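Local coordinates for profilin-2 (Mus musculus, PDB 2V8F), which binds actin and the proline-rich segments of formins such as mDia1 and of VASP, and so probably helps deliver actin for filament assembly, at residues Ala20-Cys26 with Ala106-Phe112; Val39-Ile43 with Thr65-Lys69; Gly82-Asp87 with Asn125-Tyr129. Residue numbers count along the deposited sequence, not the author numbering.

Interaction 1 (Ala20-Cys26 with Ala106-Phe112); sequences AAIVGYC and AGRVLVF. With SO4 (sulfate ion), chain F.
In the central sheet of the profilin fold, strands 20-24 and 109-112 run antiparallel, 157° between their directions and 4.4 Å between axes. A21-F112 and V23-L110 are hydrogen-bonded pairs (A21 N to F112 O 2.9 Å, L110 N to V23 O 2.8 Å, each reciprocated); I22-V111 and G24-V109 are non-hydrogen-bonded. Y25, F112 and L110 are most covered. F112 (chi1 m) and L110 (m, t) share a buried face with A21 and V23, all suitably apolar; V23 CG2 meets F112 CD1 at 3.6 Å. Helix 45-52 covers V23, L110 and Y25, and F40 covers A21 and F112. Opposite, L135 and M131 of helix 121-137 pack on V109 and V111. R108 holds a sulfate, probably from the crystallisation liquor (R108 NE to O3 2.8 Å, NH2 to O1 2.7 Å); a water joins C26 N, R108 O and sulfate O4. Y25 N donates a hydrogen bond to R108 O (3.2 Å). Tyrosine fits here: its p rotamer packs Y25 CD1 3.9 Å from L110 CG, and Y25 OH donates to A106 O at 2.6 Å.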
# COMPACT_ATOMS: atom_id res chain seq x y z
N ALA A 20 8.67 0.81 -0.65
CA ALA A 20 8.80 2.22 -1.03
C ALA A 20 9.02 3.03 0.23
O ALA A 20 8.70 2.60 1.33
CB ALA A 20 7.64 2.76 -1.83
N ALA A 21 9.56 4.23 0.06
CA ALA A 21 9.79 5.10 1.19
C ALA A 21 9.90 6.56 0.77
O ALA A 21 10.29 6.87 -0.35
CB ALA A 21 11.06 4.73 1.94
N ILE A 22 9.54 7.43 1.70
CA ILE A 22 9.79 8.85 1.66
C ILE A 22 10.78 9.17 2.76
O ILE A 22 10.56 8.83 3.92
CB ILE A 22 8.51 9.65 1.83
CG1 ILE A 22 7.46 9.33 0.77
CG2 ILE A 22 8.79 11.15 1.85
CD1 ILE A 22 7.89 9.66 -0.65
N VAL A 23 11.89 9.81 2.41
CA VAL A 23 13.03 10.01 3.29
C VAL A 23 13.50 11.45 3.22
O VAL A 23 13.89 11.90 2.13
CB VAL A 23 14.15 9.01 2.94
CG1 VAL A 23 15.35 9.21 3.85
CG2 VAL A 23 13.67 7.58 2.94
N GLY A 24 13.51 12.20 4.32
CA GLY A 24 14.05 13.52 4.30
C GLY A 24 15.58 13.46 4.10
O GLY A 24 16.22 12.54 4.59
N TYR A 25 16.11 14.51 3.46
CA TYR A 25 17.56 14.54 3.32
C TYR A 25 18.18 15.86 3.79
O TYR A 25 19.40 16.04 3.61
CB TYR A 25 18.02 14.27 1.94
CG TYR A 25 17.75 15.24 0.84
CD1 TYR A 25 16.54 15.29 0.18
CD2 TYR A 25 18.75 16.11 0.41
CE1 TYR A 25 16.33 16.18 -0.85
CE2 TYR A 25 18.50 16.98 -0.62
CZ TYR A 25 17.28 17.05 -1.27
OH TYR A 25 17.10 17.93 -2.33
N CYS A 26 17.38 16.75 4.35
CA CYS A 26 17.84 18.08 4.76
C CYS A 26 17.97 18.15 6.29
O CYS A 26 18.89 17.54 6.86
CB CYS A 26 16.99 19.17 4.13
SG CYS A 26 17.04 19.21 2.33
N ALA A 106 13.52 15.31 -4.60
CA ALA A 106 12.81 16.59 -4.55
C ALA A 106 13.64 17.58 -3.74
O ALA A 106 14.84 17.38 -3.56
CB ALA A 106 11.41 16.36 -4.03
N GLY A 107 13.05 18.69 -3.31
CA GLY A 107 13.76 19.70 -2.62
C GLY A 107 14.11 19.34 -1.18
O GLY A 107 15.17 19.74 -0.66
N ARG A 108 13.20 18.64 -0.52
CA ARG A 108 13.29 18.28 0.88
C ARG A 108 13.40 16.79 1.16
O ARG A 108 13.90 16.36 2.18
CB ARG A 108 12.07 18.82 1.71
CG ARG A 108 11.92 20.34 1.60
CD ARG A 108 10.69 20.86 2.33
NE ARG A 108 10.70 20.69 3.74
CZ ARG A 108 9.73 21.17 4.54
NH1 ARG A 108 8.70 21.81 4.03
NH2 ARG A 108 9.86 20.98 5.82
N VAL A 109 12.90 16.00 0.23
CA VAL A 109 12.73 14.58 0.41
C VAL A 109 13.27 13.79 -0.80
O VAL A 109 13.31 14.29 -1.91
CB VAL A 109 11.27 14.14 0.69
CG1 VAL A 109 10.72 14.77 1.94
CG2 VAL A 109 10.33 14.42 -0.47
N LEU A 110 13.58 12.54 -0.54
CA LEU A 110 13.90 11.50 -1.45
C LEU A 110 12.76 10.48 -1.52
O LEU A 110 12.15 10.17 -0.49
CB LEU A 110 15.12 10.69 -1.00
CG LEU A 110 16.38 11.53 -0.82
CD1 LEU A 110 17.48 10.70 -0.15
CD2 LEU A 110 16.89 12.13 -2.13
N VAL A 111 12.48 10.03 -2.73
CA VAL A 111 11.56 8.98 -3.02
C VAL A 111 12.33 7.72 -3.34
O VAL A 111 13.15 7.77 -4.26
CB VAL A 111 10.66 9.35 -4.20
CG1 VAL A 111 9.74 8.19 -4.55
CG2 VAL A 111 9.93 10.66 -3.91
N PHE A 112 12.13 6.63 -2.61
CA PHE A 112 12.74 5.35 -2.87
C PHE A 112 11.68 4.33 -3.28
O PHE A 112 10.65 4.24 -2.64
CB PHE A 112 13.45 4.83 -1.60
CG PHE A 112 14.70 5.49 -1.17
CD1 PHE A 112 14.69 6.66 -0.42
CD2 PHE A 112 15.92 4.95 -1.51
CE1 PHE A 112 15.90 7.22 -0.04
CE2 PHE A 112 17.12 5.50 -1.13
CZ PHE A 112 17.09 6.70 -0.41
S SO4 F . 13.25 19.91 6.32
O1 SO4 F . 11.90 19.40 6.77
O2 SO4 F . 13.50 21.16 7.04
O3 SO4 F . 13.17 20.17 4.86
O4 SO4 F . 14.27 18.88 6.55
O HOH W 1 14.56 16.77 4.88

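Interaction 2 (Val39-Ile43 with Thr65-Lys69); sequences VFQSI and TLGAK
This is a loop-against-turn contact that brings together connections leaving the two opposite edge strands of the profilin sheet, over F112 and M114 of strand 109-114: the loop that leads from strand 31-34 to helix 45-52 meets the turn between strand 64-66 and strand 69-77. Residues 40-41 form a short 3-10 segment, with S42 N bonded to V39 O at 3.0 Å and I43 N to F40 O at 3.1 Å. Opposite it, L66 to K69 make a type I' beta turn, the two-residue connection of a tight beta hairpin, closed by K69 N to L66 O at 2.9 Å and L66 N to K69 O at 3.0 Å. G67 and A68 carry the positive phi values of the turn (58° and 69°). Glycine suits the first place twice over: it accepts that phi readily, and a CB would run into V39 O. G67 CA comes 3.3 Å from V39 O and 3.5 Å from S42 O, both as CA-H...O contacts, and the closest CA pair is I43 with G67, 4.2 Å apart. V39 points toward the turn, CB 3.7 Å from L66 O and CG1 4.0 Å from K69 CB. On the inner side L66 (m, t) reaches two apolar side chains, CD1 4.2 Å from F40 CE1 and CD2 4.2 Å from I43 CG1 (I43 also m, t), and F112 joins them. The lysine extends away to a salt bridge with E96, while E47 accepts from G67 N and A68 N. Between the two segments themselves the chemistry is apolar contact and CA-H...O approach, so the fit depends on shape, with the bare glycine letting the backbones come close.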
# COMPACT_ATOMS: atom_id res chain seq x y z
N VAL A 39 14.07 -3.09 3.86
CA VAL A 39 15.33 -2.45 4.22
C VAL A 39 15.17 -0.93 4.30
O VAL A 39 15.91 -0.31 5.05
CB VAL A 39 16.52 -2.77 3.29
CG1 VAL A 39 16.72 -4.28 3.35
CG2 VAL A 39 16.29 -2.24 1.90
N PHE A 40 14.22 -0.38 3.58
CA PHE A 40 14.09 1.07 3.55
C PHE A 40 13.75 1.67 4.92
O PHE A 40 14.17 2.76 5.25
CB PHE A 40 13.08 1.54 2.53
CG PHE A 40 13.45 1.36 1.06
CD1 PHE A 40 14.72 1.18 0.60
CD2 PHE A 40 12.43 1.39 0.14
CE1 PHE A 40 15.00 1.02 -0.76
CE2 PHE A 40 12.66 1.25 -1.23
CZ PHE A 40 13.95 1.06 -1.65
N GLN A 41 12.99 0.91 5.69
CA GLN A 41 12.61 1.43 6.99
C GLN A 41 13.81 1.63 7.88
O GLN A 41 13.69 2.40 8.86
CB GLN A 41 11.66 0.38 7.58
CG GLN A 41 11.07 0.91 8.85
CD GLN A 41 10.13 0.04 9.64
OE1 GLN A 41 10.20 -1.18 9.64
NE2 GLN A 41 9.20 0.72 10.32
N SER A 42 14.95 0.96 7.63
CA SER A 42 16.14 1.16 8.44
C SER A 42 17.22 1.98 7.74
O SER A 42 18.35 1.97 8.23
CB SER A 42 16.75 -0.19 8.85
OG SER A 42 15.89 -0.74 9.82
N ILE A 43 16.87 2.75 6.72
CA ILE A 43 17.86 3.69 6.19
C ILE A 43 18.28 4.64 7.30
O ILE A 43 17.47 5.10 8.10
CB ILE A 43 17.27 4.46 5.01
CG1 ILE A 43 17.20 3.57 3.76
CG2 ILE A 43 17.96 5.82 4.71
CD1 ILE A 43 16.29 4.11 2.66
N THR A 65 25.17 1.42 1.20
CA THR A 65 24.15 0.54 1.81
C THR A 65 22.84 1.30 1.99
O THR A 65 22.82 2.53 2.09
CB THR A 65 24.58 -0.03 3.17
OG1 THR A 65 24.88 1.09 4.04
CG2 THR A 65 25.78 -0.95 3.07
N LEU A 66 21.74 0.57 2.03
CA LEU A 66 20.42 1.07 2.36
C LEU A 66 19.92 0.11 3.42
O LEU A 66 19.77 -1.08 3.18
CB LEU A 66 19.53 1.09 1.14
CG LEU A 66 19.95 2.09 0.05
CD1 LEU A 66 19.09 1.96 -1.18
CD2 LEU A 66 19.93 3.52 0.58
N GLY A 67 19.64 0.63 4.62
CA GLY A 67 19.17 -0.25 5.67
C GLY A 67 20.21 -1.33 5.92
O GLY A 67 19.83 -2.44 6.26
N ALA A 68 21.49 -1.02 5.79
CA ALA A 68 22.64 -1.90 5.96
C ALA A 68 22.76 -2.97 4.87
O ALA A 68 23.68 -3.80 4.92
CB ALA A 68 22.64 -2.54 7.36
N LYS A 69 21.83 -2.92 3.91
CA LYS A 69 21.95 -3.85 2.78
C LYS A 69 22.94 -3.31 1.74
O LYS A 69 22.76 -2.16 1.30
CB LYS A 69 20.58 -4.05 2.15
CG LYS A 69 20.52 -4.97 0.95
CD LYS A 69 21.10 -6.34 1.19
CE LYS A 69 21.47 -6.96 -0.16
NZ LYS A 69 21.74 -8.42 -0.02

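Interaction 3 (Gly82-Asp87 with Asn125-Tyr129); sequences GDCTMD and NKKAY
N125, with chi1 t, lays its side-chain amide over T85 and D87 of the facing strand and has the most surface covered of any residue here. Its ND2 donates to T85 OG1 at 3.0 Å and to D87 OD1 at 2.8 Å; asparagine suits the place because its carbonyl end can accept as well, and N125 OD1 takes a water at 2.7 Å that also donates to D83 OD1 at 2.9 Å. T85 (chi1 p) in turn donates from OG1 to D83 OD1 at 2.6 Å. One helical turn on, Y129 (chi1 t) brings its ring edge to the loop, CD1 3.4 Å from D83 O, with T85 CG2 3.8 Å from Y129 CB. This is the C-terminal helix of the profilin fold packing on a face of the central antiparallel sheet, joined by a polar Asn-Thr-Asp cluster. Helix 121-137 packs along strand 85-90, nearly antiparallel to it (153°, axes 8.8 Å apart); of the flanking strands, 69-77 supplies R75, salt-bridged to D87, and 100-105 supplies A102, which meets A128.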
# COMPACT_ATOMS: atom_id res chain seq x y z
N GLY A 82 16.25 18.36 -14.28
CA GLY A 82 15.18 17.76 -15.09
C GLY A 82 15.16 16.26 -14.99
O GLY A 82 14.43 15.56 -15.68
N ASP A 83 16.01 15.73 -14.11
CA ASP A 83 16.05 14.27 -13.94
C ASP A 83 15.99 13.99 -12.44
O ASP A 83 14.98 13.52 -11.91
CB ASP A 83 17.29 13.70 -14.63
CG ASP A 83 17.37 12.20 -14.59
OD1 ASP A 83 16.74 11.61 -13.71
OD2 ASP A 83 18.06 11.61 -15.44
N CYS A 84 17.08 14.22 -11.73
CA CYS A 84 17.11 14.14 -10.28
C CYS A 84 16.84 12.71 -9.77
O CYS A 84 16.19 12.54 -8.75
CB CYS A 84 16.09 15.09 -9.64
SG CYS A 84 16.52 16.83 -10.02
N THR A 85 17.34 11.70 -10.47
CA THR A 85 17.20 10.33 -10.08
C THR A 85 18.56 9.68 -9.94
O THR A 85 19.56 10.09 -10.52
CB THR A 85 16.30 9.51 -11.05
OG1 THR A 85 16.98 9.39 -12.29
CG2 THR A 85 14.91 10.13 -11.19
N MET A 86 18.56 8.55 -9.20
CA MET A 86 19.64 7.60 -9.24
C MET A 86 19.05 6.19 -9.31
O MET A 86 18.00 5.94 -8.72
CB MET A 86 20.49 7.55 -7.97
CG MET A 86 21.45 8.63 -7.60
SD MET A 86 21.90 8.29 -5.89
CE MET A 86 23.34 7.31 -6.04
N ASP A 87 19.75 5.34 -10.00
CA ASP A 87 19.42 3.93 -10.12
C ASP A 87 20.44 3.11 -9.36
O ASP A 87 21.65 3.28 -9.49
CB ASP A 87 19.34 3.58 -11.59
CG ASP A 87 18.35 4.52 -12.30
OD1 ASP A 87 17.15 4.45 -11.96
OD2 ASP A 87 18.81 5.28 -13.21
N ASN A 125 12.46 3.84 -12.37
CA ASN A 125 13.00 5.18 -12.51
C ASN A 125 11.90 6.16 -12.84
O ASN A 125 11.83 7.23 -12.25
CB ASN A 125 14.12 5.18 -13.58
CG ASN A 125 14.74 6.57 -13.68
OD1 ASN A 125 14.21 7.45 -14.35
ND2 ASN A 125 15.87 6.71 -12.99
N LYS A 126 11.00 5.79 -13.73
CA LYS A 126 9.91 6.69 -14.13
C LYS A 126 9.04 6.99 -12.93
O LYS A 126 8.63 8.12 -12.68
CB LYS A 126 9.15 6.03 -15.29
CG LYS A 126 9.78 6.04 -16.67
CD LYS A 126 9.19 4.97 -17.58
CE LYS A 126 9.61 5.10 -19.02
NZ LYS A 126 10.19 6.43 -19.35
N LYS A 127 8.74 5.98 -12.12
CA LYS A 127 7.96 6.15 -10.90
C LYS A 127 8.60 7.12 -9.92
O LYS A 127 7.96 8.03 -9.41
CB LYS A 127 7.83 4.78 -10.24
CG LYS A 127 6.93 4.69 -9.03
CD LYS A 127 6.67 3.25 -8.59
CE LYS A 127 5.74 2.53 -9.55
NZ LYS A 127 4.31 2.96 -9.41
N ALA A 128 9.89 6.93 -9.66
CA ALA A 128 10.62 7.80 -8.77
C ALA A 128 10.70 9.24 -9.30
O ALA A 128 10.55 10.23 -8.57
CB ALA A 128 12.01 7.27 -8.42
N TYR A 129 11.01 9.34 -10.57
CA TYR A 129 11.07 10.63 -11.25
C TYR A 129 9.76 11.37 -11.07
O TYR A 129 9.76 12.56 -10.77
CB TYR A 129 11.41 10.44 -12.74
CG TYR A 129 11.15 11.72 -13.52
CD1 TYR A 129 12.10 12.73 -13.53
CD2 TYR A 129 9.97 11.92 -14.24
CE1 TYR A 129 11.90 13.91 -14.22
CE2 TYR A 129 9.76 13.08 -14.91
CZ TYR A 129 10.72 14.07 -14.89
OH TYR A 129 10.47 15.22 -15.60
O HOH W 2 12.39 14.15 -10.69
O HOH W 3 14.83 9.98 -15.10

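From the N terminus, strand 19-24 opens interaction 1, which closes only when strand 109-114 returns beside it some eighty residues later. Interaction 2 falls wholly within that span, joining the loop before helix 45-52 to the hairpin turn after strand 64-66. Interaction 3 crosses interaction 1: its strand segment, 82-87, comes before 106-112, and its helix partner, 125-129, comes after. The first two touch directly, since F40 packs on A21 and F112 while L66 reaches F112. Interaction 3 lies on the other side of the chain's centre from interaction 2, about 19 Å between centres. Together they join strands 19-24 and 109-114, the connections from the two edge strands, and the C-terminal helix with strand 85-90.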